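Local coordinates for cellulose binding protein (Clavibacter michiganensis, PDB 4JJO) that probably binds cellulose and loosens plant cell walls, being the C-terminal expansin module of a larger enzyme that probably hydrolyses cellulose, at residues R103-P108 with A130-D135; A111-E116 with G189-T194. All coordinates share one frame; numbering follows the deposited sequence. Where two conformers were deposited one is given.

Contact 1 of 2, residues R103-P108 with A130-D135; sequences RDPAGP and AGNRID
The carboxamide of N132 meets D104 with both of its polar atoms. OD1 accepts the backbone N-H of D104 on an in-plane lone pair, with N at 3.0 Å from OD1 and a nearly straight bond (165°). ND2 donates to OD1 of D104 at 2.8 Å, nearly along the C-O bond of the carboxylate; this bond is more bent, and its acceptor lies tilted from the amide plane. The carboxylate and amide planes stand 63° apart. A chi1 of -63° sets CG of D104 beside its own backbone N, near the N-H that the same amide accepts. Next to this pair the P105 ring rests on the turn at G131, where CG of P105 comes within 3.4 Å of the carbonyl O of G131. Further out, R177 forms a salt bridge with OD1 of D104, and the side chain of N132 packs against R177 and Q174. Y175 takes R103 in a cation-pi contact. The loop 103-108 is the link between the two expansin domains, and the turn 130-132 belongs to the second. With the N-H at its OD1 and a carboxylate oxygen at its ND2, the amide orientation of the buried N132 is fixed, while R177 probably favours the charged form of D104.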
loop_
_atom_site.group_PDB
_atom_site.type_symbol
_atom_site.label_atom_id
_atom_site.label_comp_id
_atom_site.label_asym_id
_atom_site.label_seq_id
_atom_site.Cartn_x
_atom_site.Cartn_y
_atom_site.Cartn_z
ATOM N N ARG A 103 10.181 1.786 8.917
ATOM C CA ARG A 103 11.127 1.873 7.813
ATOM C C ARG A 103 11.581 0.476 7.413
ATOM O O ARG A 103 11.923 -0.340 8.271
ATOM C CB ARG A 103 12.336 2.726 8.195
ATOM C CG ARG A 103 13.217 3.085 7.010
ATOM C CD ARG A 103 14.261 4.130 7.364
ATOM N NE ARG A 103 15.135 4.412 6.229
ATOM C CZ ARG A 103 15.920 5.480 6.127
ATOM N NH1 ARG A 103 15.946 6.395 7.088
ATOM N NH2 ARG A 103 16.678 5.638 5.052
ATOM N N ASP A 104 11.574 0.214 6.109
ATOM C CA ASP A 104 11.999 -1.069 5.554
ATOM C C ASP A 104 11.453 -2.255 6.337
ATOM O O ASP A 104 12.224 -3.061 6.861
ATOM C CB ASP A 104 13.528 -1.152 5.499
ATOM C CG ASP A 104 14.130 -0.111 4.587
ATOM O OD1 ASP A 104 13.352 0.603 3.923
ATOM O OD2 ASP A 104 15.374 -0.011 4.524
ATOM N N PRO A 105 10.119 -2.366 6.420
ATOM C CA PRO A 105 9.465 -3.499 7.083
ATOM C C PRO A 105 9.738 -4.816 6.367
ATOM O O PRO A 105 9.776 -4.850 5.134
ATOM C CB PRO A 105 7.976 -3.154 6.973
ATOM C CG PRO A 105 7.885 -2.274 5.781
ATOM C CD PRO A 105 9.133 -1.446 5.827
ATOM N N ALA A 106 9.925 -5.884 7.132
ATOM C CA ALA A 106 10.050 -7.213 6.558
ATOM C C ALA A 106 8.786 -7.537 5.776
ATOM O O ALA A 106 7.681 -7.167 6.177
ATOM C CB ALA A 106 10.266 -8.240 7.648
ATOM N N GLY A 107 8.956 -8.224 4.654
ATOM C CA GLY A 107 7.832 -8.625 3.835
ATOM C C GLY A 107 8.293 -9.370 2.599
ATOM O O GLY A 107 9.487 -9.631 2.435
ATOM N N PRO A 108 7.344 -9.728 1.722
ATOM C CA PRO A 108 7.674 -10.458 0.495
ATOM C C PRO A 108 8.359 -9.586 -0.550
ATOM O O PRO A 108 8.561 -8.390 -0.345
ATOM C CB PRO A 108 6.311 -10.943 -0.020
ATOM C CG PRO A 108 5.297 -10.119 0.665
ATOM C CD PRO A 108 5.895 -9.542 1.904
ATOM N N ALA A 130 6.483 -2.852 -1.677
ATOM C CA ALA A 130 7.610 -1.926 -1.698
ATOM C C ALA A 130 8.080 -1.649 -0.270
ATOM O O ALA A 130 9.254 -1.367 -0.037
ATOM C CB ALA A 130 7.225 -0.631 -2.392
ATOM N N GLY A 131 7.151 -1.723 0.680
ATOM C CA GLY A 131 7.467 -1.562 2.089
ATOM C C GLY A 131 7.392 -0.118 2.557
ATOM O O GLY A 131 6.856 0.170 3.628
ATOM N N ASN A 132 7.935 0.791 1.754
ATOM C CA ASN A 132 7.897 2.213 2.063
ATOM C C ASN A 132 7.073 2.950 1.011
ATOM O O ASN A 132 6.464 2.321 0.142
ATOM C CB ASN A 132 9.317 2.783 2.116
ATOM C CG ASN A 132 10.233 1.988 3.028
ATOM O OD1 ASN A 132 10.170 2.106 4.250
ATOM N ND2 ASN A 132 11.097 1.176 2.429
ATOM N N ARG A 133 7.045 4.277 1.086
ATOM C CA ARG A 133 6.342 5.065 0.079
ATOM C C ARG A 133 7.068 4.990 -1.256
ATOM O O ARG A 133 8.298 4.954 -1.310
ATOM C CB ARG A 133 6.200 6.528 0.507
ATOM C CG ARG A 133 5.325 6.744 1.730
ATOM C CD ARG A 133 4.836 8.185 1.819
ATOM N NE ARG A 133 3.949 8.389 2.961
ATOM C CZ ARG A 133 3.194 9.467 3.147
ATOM N NH1 ARG A 133 3.201 10.458 2.263
ATOM N NH2 ARG A 133 2.422 9.556 4.222
ATOM N N ILE A 134 6.289 4.965 -2.330
ATOM C CA ILE A 134 6.825 4.948 -3.681
ATOM C C ILE A 134 6.789 6.367 -4.233
ATOM O O ILE A 134 5.762 7.038 -4.161
ATOM C CB ILE A 134 6.005 4.008 -4.585
ATOM C CG1 ILE A 134 6.223 2.555 -4.162
ATOM C CG2 ILE A 134 6.379 4.196 -6.047
ATOM C CD1 ILE A 134 5.296 1.569 -4.840
ATOM N N ASP A 135 7.915 6.824 -4.775
ATOM C CA ASP A 135 8.021 8.189 -5.272
ATOM C C ASP A 135 7.546 8.285 -6.718
ATOM O O ASP A 135 6.858 9.232 -7.095
ATOM C CB ASP A 135 9.462 8.694 -5.168
ATOM C CG ASP A 135 9.612 10.121 -5.662
ATOM O OD1 ASP A 135 9.387 11.057 -4.866
ATOM O OD2 ASP A 135 9.955 10.308 -6.849
#

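Contact 2 of 2, residues A111-E116 with G189-T194; sequences AIRVKE and GEIQRT
CG of Q192 lies beside its backbone N (chi1 -66°), and the extended chain beyond it crosses V114, with NE2 4.0 Å from CG2. On the R113 side CG stands anti to the backbone N and is 3.6 Å from the carbonyl O of E190, while CD lies 3.7 Å from G189 O; the chain then bends at chi3 (63°), which sets NE. The backbones run antiparallel. I112 and Q192 form a hydrogen-bonded pair, I112 N to Q192 O at 3.0 Å and Q192 N to I112 O at 2.8 Å, and A111 faces R193 in a non-hydrogen-bonded pair. Strand 191-193 is the outermost strand at one end of the antiparallel sheet in the second expansin domain, with 111-114 between it and strand 124-128. A water accepts from V114 N and from NE2 of Q192, whose further partner is R185 O, and lies very close to E190 O, to which it appears to donate. Beyond it G189 N donates almost straight to V114 O, at 2.8 Å. A second water, in plane at the edge of the R113 guanidinium, joins NH1 to E116 OE2 and G189 O; I18 O and Q126 also hold this arginine. Beside A111, CG2 of I191 touches CB at 4.0 Å and also lies over the centre of the R193 guanidinium.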
loop_
_atom_site.group_PDB
_atom_site.type_symbol
_atom_site.label_atom_id
_atom_site.label_comp_id
_atom_site.label_asym_id
_atom_site.label_seq_id
_atom_site.Cartn_x
_atom_site.Cartn_y
_atom_site.Cartn_z
ATOM N N ALA A 111 5.816 -7.097 -6.099
ATOM C CA ALA A 111 4.918 -7.649 -7.105
ATOM C C ALA A 111 4.193 -6.521 -7.818
ATOM O O ALA A 111 4.083 -5.413 -7.297
ATOM C CB ALA A 111 3.921 -8.607 -6.471
ATOM N N ILE A 112 3.707 -6.815 -9.016
ATOM C CA ILE A 112 2.958 -5.849 -9.805
ATOM C C ILE A 112 1.634 -6.465 -10.215
ATOM O O ILE A 112 1.603 -7.590 -10.719
ATOM C CB ILE A 112 3.720 -5.460 -11.085
ATOM C CG1 ILE A 112 5.058 -4.800 -10.745
ATOM C CG2 ILE A 112 2.875 -4.542 -11.960
ATOM C CD1 ILE A 112 4.947 -3.575 -9.883
ATOM N N ARG A 113 0.542 -5.741 -9.991
ATOM C CA ARG A 113 -0.750 -6.154 -10.517
ATOM C C ARG A 113 -1.246 -5.135 -11.527
ATOM O O ARG A 113 -1.452 -3.964 -11.199
ATOM C CB ARG A 113 -1.789 -6.332 -9.405
ATOM C CG ARG A 113 -3.167 -6.691 -9.947
ATOM C CD ARG A 113 -4.140 -7.146 -8.872
ATOM N NE ARG A 113 -4.426 -6.101 -7.893
ATOM C CZ ARG A 113 -5.550 -6.016 -7.188
ATOM N NH1 ARG A 113 -6.516 -6.910 -7.345
ATOM N NH2 ARG A 113 -5.712 -5.026 -6.321
ATOM N N VAL A 114 -1.422 -5.583 -12.762
ATOM C CA VAL A 114 -2.024 -4.747 -13.784
ATOM C C VAL A 114 -3.514 -4.652 -13.488
ATOM O O VAL A 114 -4.157 -5.660 -13.198
ATOM C CB VAL A 114 -1.816 -5.330 -15.190
ATOM C CG1 VAL A 114 -2.496 -4.458 -16.226
ATOM C CG2 VAL A 114 -0.332 -5.462 -15.495
ATOM N N LYS A 115 -4.057 -3.442 -13.548
ATOM C CA LYS A 115 -5.465 -3.229 -13.262
ATOM C C LYS A 115 -6.329 -3.898 -14.318
ATOM O O LYS A 115 -5.984 -3.900 -15.501
ATOM C CB LYS A 115 -5.785 -1.736 -13.231
ATOM C CG LYS A 115 -7.167 -1.434 -12.675
ATOM C CD LYS A 115 -7.499 0.045 -12.721
ATOM C CE LYS A 115 -8.823 0.306 -12.020
ATOM N NZ LYS A 115 -9.326 1.695 -12.198
ATOM N N GLU A 116 -7.451 -4.467 -13.895
ATOM C CA GLU A 116 -8.433 -5.029 -14.813
ATOM C C GLU A 116 -8.788 -3.973 -15.854
ATOM O O GLU A 116 -8.972 -2.808 -15.501
ATOM C CB GLU A 116 -9.697 -5.437 -14.049
ATOM C CG GLU A 116 -9.552 -6.673 -13.165
ATOM C CD GLU A 116 -8.953 -6.370 -11.800
ATOM O OE1 GLU A 116 -8.572 -5.206 -11.546
ATOM O OE2 GLU A 116 -8.867 -7.303 -10.975
ATOM N N GLY A 189 -5.373 -8.104 -13.753
ATOM C CA GLY A 189 -5.892 -8.849 -12.621
ATOM C C GLY A 189 -4.884 -9.761 -11.949
ATOM O O GLY A 189 -5.059 -10.139 -10.790
ATOM N N GLU A 190 -3.826 -10.115 -12.668
ATOM C CA GLU A 190 -2.846 -11.062 -12.156
ATOM C C GLU A 190 -1.832 -10.397 -11.238
ATOM O O GLU A 190 -1.305 -9.332 -11.549
ATOM C CB GLU A 190 -2.106 -11.725 -13.314
ATOM C CG GLU A 190 -1.170 -12.836 -12.878
ATOM C CD GLU A 190 -0.560 -13.578 -14.047
ATOM O OE1 GLU A 190 -1.090 -13.464 -15.172
ATOM O OE2 GLU A 190 0.456 -14.274 -13.840
ATOM N N ILE A 191 -1.559 -11.039 -10.106
ATOM C CA ILE A 191 -0.464 -10.617 -9.243
ATOM C C ILE A 191 0.820 -11.245 -9.761
ATOM O O ILE A 191 1.031 -12.451 -9.628
ATOM C CB ILE A 191 -0.692 -11.026 -7.777
ATOM C CG1 ILE A 191 -1.953 -10.353 -7.232
ATOM C CG2 ILE A 191 0.513 -10.641 -6.932
ATOM C CD1 ILE A 191 -2.402 -10.879 -5.885
ATOM N N GLN A 192 1.667 -10.415 -10.362
ATOM C CA GLN A 192 2.921 -10.876 -10.943
ATOM C C GLN A 192 4.071 -10.640 -9.980
ATOM O O GLN A 192 4.579 -9.526 -9.858
ATOM C CB GLN A 192 3.199 -10.156 -12.263
ATOM C CG GLN A 192 2.215 -10.489 -13.368
ATOM C CD GLN A 192 2.573 -9.822 -14.678
ATOM O OE1 GLN A 192 3.568 -10.170 -15.314
ATOM N NE2 GLN A 192 1.769 -8.845 -15.084
ATOM N N ARG A 193 4.477 -11.704 -9.302
ATOM C CA ARG A 193 5.543 -11.628 -8.315
ATOM C C ARG A 193 6.903 -11.584 -8.994
ATOM O O ARG A 193 7.116 -12.246 -10.007
ATOM C CB ARG A 193 5.448 -12.827 -7.375
ATOM C CG ARG A 193 4.078 -12.942 -6.745
ATOM C CD ARG A 193 3.946 -14.086 -5.773
ATOM N NE ARG A 193 2.817 -13.841 -4.882
ATOM C CZ ARG A 193 1.552 -14.143 -5.158
ATOM N NH1 ARG A 193 1.227 -14.729 -6.304
ATOM N NH2 ARG A 193 0.605 -13.862 -4.276
ATOM N N THR A 194 7.816 -10.790 -8.440
ATOM C CA THR A 194 9.169 -10.697 -8.971
ATOM C C THR A 194 10.190 -11.122 -7.922
ATOM O O THR A 194 9.841 -11.428 -6.783
ATOM C CB THR A 194 9.519 -9.266 -9.435
ATOM O OG1 THR A 194 9.893 -8.461 -8.306
ATOM C CG2 THR A 194 8.346 -8.627 -10.160
HETATM O O HOH W 1 -7.089 -8.863 -9.186
HETATM O O HOH W 2 -0.793 -8.259 -13.770
#

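The centres of the two contacts lie about 17 Å apart, and both reach the antiparallel sheet of the second domain. Along the chain their segments alternate: 103-108, 111-116, 130-135, then 189-194. Segments 103-108 and 111-116 nearly adjoin, so one short run leaves strand 95-101 of the first, double-psi beta-barrel domain, meets the turn before strand 134-141 in contact 1, and enters strand 111-114 in contact 2. After strand 191-193 the chain returns to the linker, where R197 and Y199 bond to the carbonyl oxygens of G107 and P105. Contact 1 thus ties the interdomain linker to the second domain, whereas contact 2 pairs that domain's first strand with its last.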